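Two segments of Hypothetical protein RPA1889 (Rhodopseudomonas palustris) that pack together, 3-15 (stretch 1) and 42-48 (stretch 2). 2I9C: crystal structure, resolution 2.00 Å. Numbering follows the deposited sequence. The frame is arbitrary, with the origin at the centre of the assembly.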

# COMPACT_ATOMS: atom_id res chain seq x y z
N LYS A 3 16.59 -6.02 1.73
CA LYS A 3 17.05 -6.48 0.37
C LYS A 3 16.81 -7.99 0.23
O LYS A 3 17.72 -8.78 0.43
CB LYS A 3 18.52 -6.12 0.20
N LEU A 4 15.57 -8.38 -0.10
CA LEU A 4 15.10 -9.78 0.05
C LEU A 4 14.83 -10.52 -1.26
O LEU A 4 14.32 -9.93 -2.22
CB LEU A 4 13.79 -9.82 0.84
CG LEU A 4 13.70 -9.39 2.30
CD1 LEU A 4 12.26 -9.04 2.60
CD2 LEU A 4 14.22 -10.50 3.24
N ASP A 5 15.11 -11.82 -1.28
CA ASP A 5 14.61 -12.71 -2.34
C ASP A 5 13.21 -13.27 -1.99
O ASP A 5 13.06 -14.12 -1.09
CB ASP A 5 15.63 -13.83 -2.64
CG ASP A 5 15.08 -14.91 -3.59
OD1 ASP A 5 14.01 -14.68 -4.22
OD2 ASP A 5 15.72 -15.98 -3.72
N LEU A 6 12.20 -12.80 -2.72
CA LEU A 6 10.79 -13.14 -2.45
C LEU A 6 10.24 -13.92 -3.62
O LEU A 6 9.06 -14.27 -3.66
CB LEU A 6 9.99 -11.85 -2.28
CG LEU A 6 10.45 -11.06 -1.08
CD1 LEU A 6 9.88 -9.66 -1.11
CD2 LEU A 6 10.07 -11.81 0.19
N HIS A 7 11.13 -14.20 -4.56
CA HIS A 7 10.82 -14.82 -5.83
C HIS A 7 10.22 -16.20 -5.66
O HIS A 7 9.52 -16.68 -6.55
CB HIS A 7 12.12 -14.90 -6.66
CG HIS A 7 11.90 -15.17 -8.11
ND1 HIS A 7 12.01 -14.18 -9.07
CD2 HIS A 7 11.57 -16.31 -8.77
CE1 HIS A 7 11.77 -14.71 -10.26
NE2 HIS A 7 11.49 -15.99 -10.10
N GLN A 8 10.49 -16.82 -4.51
CA GLN A 8 10.04 -18.19 -4.24
C GLN A 8 8.70 -18.27 -3.50
O GLN A 8 8.15 -19.34 -3.29
CB GLN A 8 11.13 -19.00 -3.49
CG GLN A 8 12.39 -19.21 -4.29
CD GLN A 8 12.06 -19.60 -5.72
OE1 GLN A 8 11.30 -20.55 -5.97
NE2 GLN A 8 12.63 -18.85 -6.67
N MSE A 9 8.20 -17.10 -3.11
CA MSE A 9 6.95 -17.04 -2.37
C MSE A 9 5.76 -17.03 -3.29
O MSE A 9 5.82 -16.45 -4.37
CB MSE A 9 6.94 -15.79 -1.49
CG MSE A 9 7.62 -16.02 -0.16
SE MSE A 9 7.46 -14.44 1.02
CE MSE A 9 5.68 -14.18 0.99
N THR A 10 4.68 -17.69 -2.87
CA THR A 10 3.44 -17.69 -3.65
C THR A 10 2.82 -16.30 -3.58
O THR A 10 3.03 -15.57 -2.65
CB THR A 10 2.38 -18.74 -3.21
OG1 THR A 10 1.88 -18.42 -1.92
CG2 THR A 10 2.92 -20.19 -3.25
N THR A 11 2.07 -15.95 -4.61
CA THR A 11 1.33 -14.69 -4.65
C THR A 11 0.40 -14.50 -3.44
O THR A 11 0.39 -13.42 -2.84
CB THR A 11 0.62 -14.55 -6.02
OG1 THR A 11 1.65 -14.38 -7.03
CG2 THR A 11 -0.38 -13.39 -6.01
N GLN A 12 -0.32 -15.54 -3.02
CA GLN A 12 -1.14 -15.42 -1.81
C GLN A 12 -0.36 -15.14 -0.55
O GLN A 12 -0.83 -14.37 0.33
CB GLN A 12 -2.01 -16.67 -1.54
CG GLN A 12 -3.25 -16.75 -2.35
CD GLN A 12 -4.20 -15.55 -2.17
OE1 GLN A 12 -4.35 -14.98 -1.08
NE2 GLN A 12 -4.84 -15.16 -3.26
N ASP A 13 0.79 -15.80 -0.42
CA ASP A 13 1.68 -15.57 0.73
C ASP A 13 2.22 -14.15 0.75
O ASP A 13 2.35 -13.55 1.82
CB ASP A 13 2.87 -16.56 0.76
CG ASP A 13 2.49 -17.95 1.31
OD1 ASP A 13 1.39 -18.10 1.91
OD2 ASP A 13 3.31 -18.91 1.14
N LEU A 14 2.57 -13.63 -0.43
CA LEU A 14 2.96 -12.20 -0.58
C LEU A 14 1.86 -11.22 -0.12
O LEU A 14 2.15 -10.21 0.58
CB LEU A 14 3.39 -11.92 -2.04
CG LEU A 14 4.74 -12.57 -2.44
CD1 LEU A 14 4.89 -12.58 -3.91
CD2 LEU A 14 5.94 -11.84 -1.79
N VAL A 15 0.62 -11.46 -0.52
CA VAL A 15 -0.50 -10.62 -0.05
C VAL A 15 -0.64 -10.66 1.48
O VAL A 15 -0.81 -9.62 2.13
CB VAL A 15 -1.85 -10.96 -0.76
CG1 VAL A 15 -2.98 -10.08 -0.21
CG2 VAL A 15 -1.73 -10.65 -2.24
N GLY A 42 10.43 -0.75 3.62
CA GLY A 42 11.29 -1.41 2.62
C GLY A 42 10.82 -2.82 2.27
O GLY A 42 10.77 -3.21 1.10
N VAL A 43 10.48 -3.61 3.29
CA VAL A 43 9.94 -4.96 3.04
C VAL A 43 8.68 -4.91 2.19
O VAL A 43 8.52 -5.68 1.22
CB VAL A 43 9.67 -5.73 4.37
CG1 VAL A 43 9.04 -7.06 4.06
CG2 VAL A 43 10.97 -5.97 5.09
N MSE A 44 7.76 -4.00 2.56
CA MSE A 44 6.52 -3.83 1.84
C MSE A 44 6.76 -3.54 0.37
O MSE A 44 6.10 -4.11 -0.50
CB MSE A 44 5.71 -2.68 2.47
CG MSE A 44 4.29 -2.52 1.87
SE MSE A 44 3.79 -0.60 1.94
CE MSE A 44 5.11 0.13 0.84
N ALA A 45 7.68 -2.60 0.11
CA ALA A 45 8.07 -2.21 -1.25
C ALA A 45 8.64 -3.35 -2.06
O ALA A 45 8.33 -3.50 -3.25
CB ALA A 45 9.10 -1.01 -1.22
N GLU A 46 9.50 -4.16 -1.42
CA GLU A 46 9.98 -5.38 -2.05
C GLU A 46 8.87 -6.34 -2.42
O GLU A 46 8.89 -6.93 -3.51
CB GLU A 46 10.97 -6.10 -1.15
CG GLU A 46 12.18 -5.25 -0.94
CD GLU A 46 13.25 -5.98 -0.21
OE1 GLU A 46 13.64 -7.05 -0.73
OE2 GLU A 46 13.68 -5.50 0.87
N ILE A 47 7.88 -6.47 -1.54
CA ILE A 47 6.72 -7.31 -1.85
C ILE A 47 5.96 -6.80 -3.08
O ILE A 47 5.64 -7.60 -3.97
CB ILE A 47 5.75 -7.47 -0.64
CG1 ILE A 47 6.45 -8.23 0.52
CG2 ILE A 47 4.49 -8.24 -1.04
CD1 ILE A 47 5.80 -7.97 1.90
N ALA A 48 5.70 -5.50 -3.14
CA ALA A 48 4.97 -4.90 -4.25
C ALA A 48 5.74 -5.04 -5.55
O ALA A 48 5.13 -5.34 -6.57
CB ALA A 48 4.66 -3.45 -3.99

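Stretch 2 is helical throughout, as part of a longer helix. Its backbone bonds follow the i to i+4 pattern, as in Glu-46 N to Gly-42 O at 3.0 Å and Ile-47 N to Val-43 O at 2.9 Å. Stretch 1 is irregular at first. A type I beta turn runs from Leu-6 to Met-9 and is closed by a hydrogen bond from Met-9 N to Leu-6 O at 3.0 Å. Asp-5, just before the turn, accepts from a residue within it: His-7 N donates to Asp-5 OD1 at 2.9 Å. A helix then starts at Thr-11. Thr-10 caps it: Thr-10 OG1 accepts from Asp-13 N at 3.2 Å, using an amide that has no i-4 partner within the helix.

The stretches meet at two places along the backbone. The CA atoms of Leu-4 and Glu-46 are 7.1 Å apart, and those of Leu-14 and Ile-47 are 6.3 Å apart. Between these points Leu-6 still packs on stretch 2, but His-7 and Gln-8 do not reach it.

Glu-46 provides the polar link. Its CA-to-CB bond points toward stretch 1, and its side chain is m at chi1 and t at chi2. This form carries the carboxylate to the backbone of the first residues. Lys-3 N donates to Glu-46 OE2 at 3.1 Å, and Leu-4 N donates to Glu-46 OE1 at 2.4 Å. The second bond is very short, with an angle of 158° at the hydrogen. A carboxylate suits this place because its two oxygens can accept from two successive backbone nitrogens. The Lys-3 side chain is not modelled beyond CB, and its CA-to-CB bond points away from stretch 2.

The apolar contacts involve leucines on one side and the beta-branched Val-43 and Ile-47 on the other. Leu-4 CD1 lies 4.1 Å from Val-43 CG1. Leu-6 is buried, and Leu-6 CD1 is 4.1 Å from Ile-47 CG1. Leu-6 CD1 is also 3.7 Å from Glu-46 CB, so it packs on the aliphatic part of the glutamate. Leu-14 CD2 is 4.0 Å from Ile-47 CG2. All three leucines are m, t and point their CB toward stretch 2.

Ile-47 is buried, and its CA-to-CB bond points sideways. It packs against both Leu-6 and Leu-14, and so reaches the first turn of the helix in stretch 1. The contact buries 343 Å² in total. Glu-46 has the largest covered area, 83 Å², followed by Ile-47 with 71 Å².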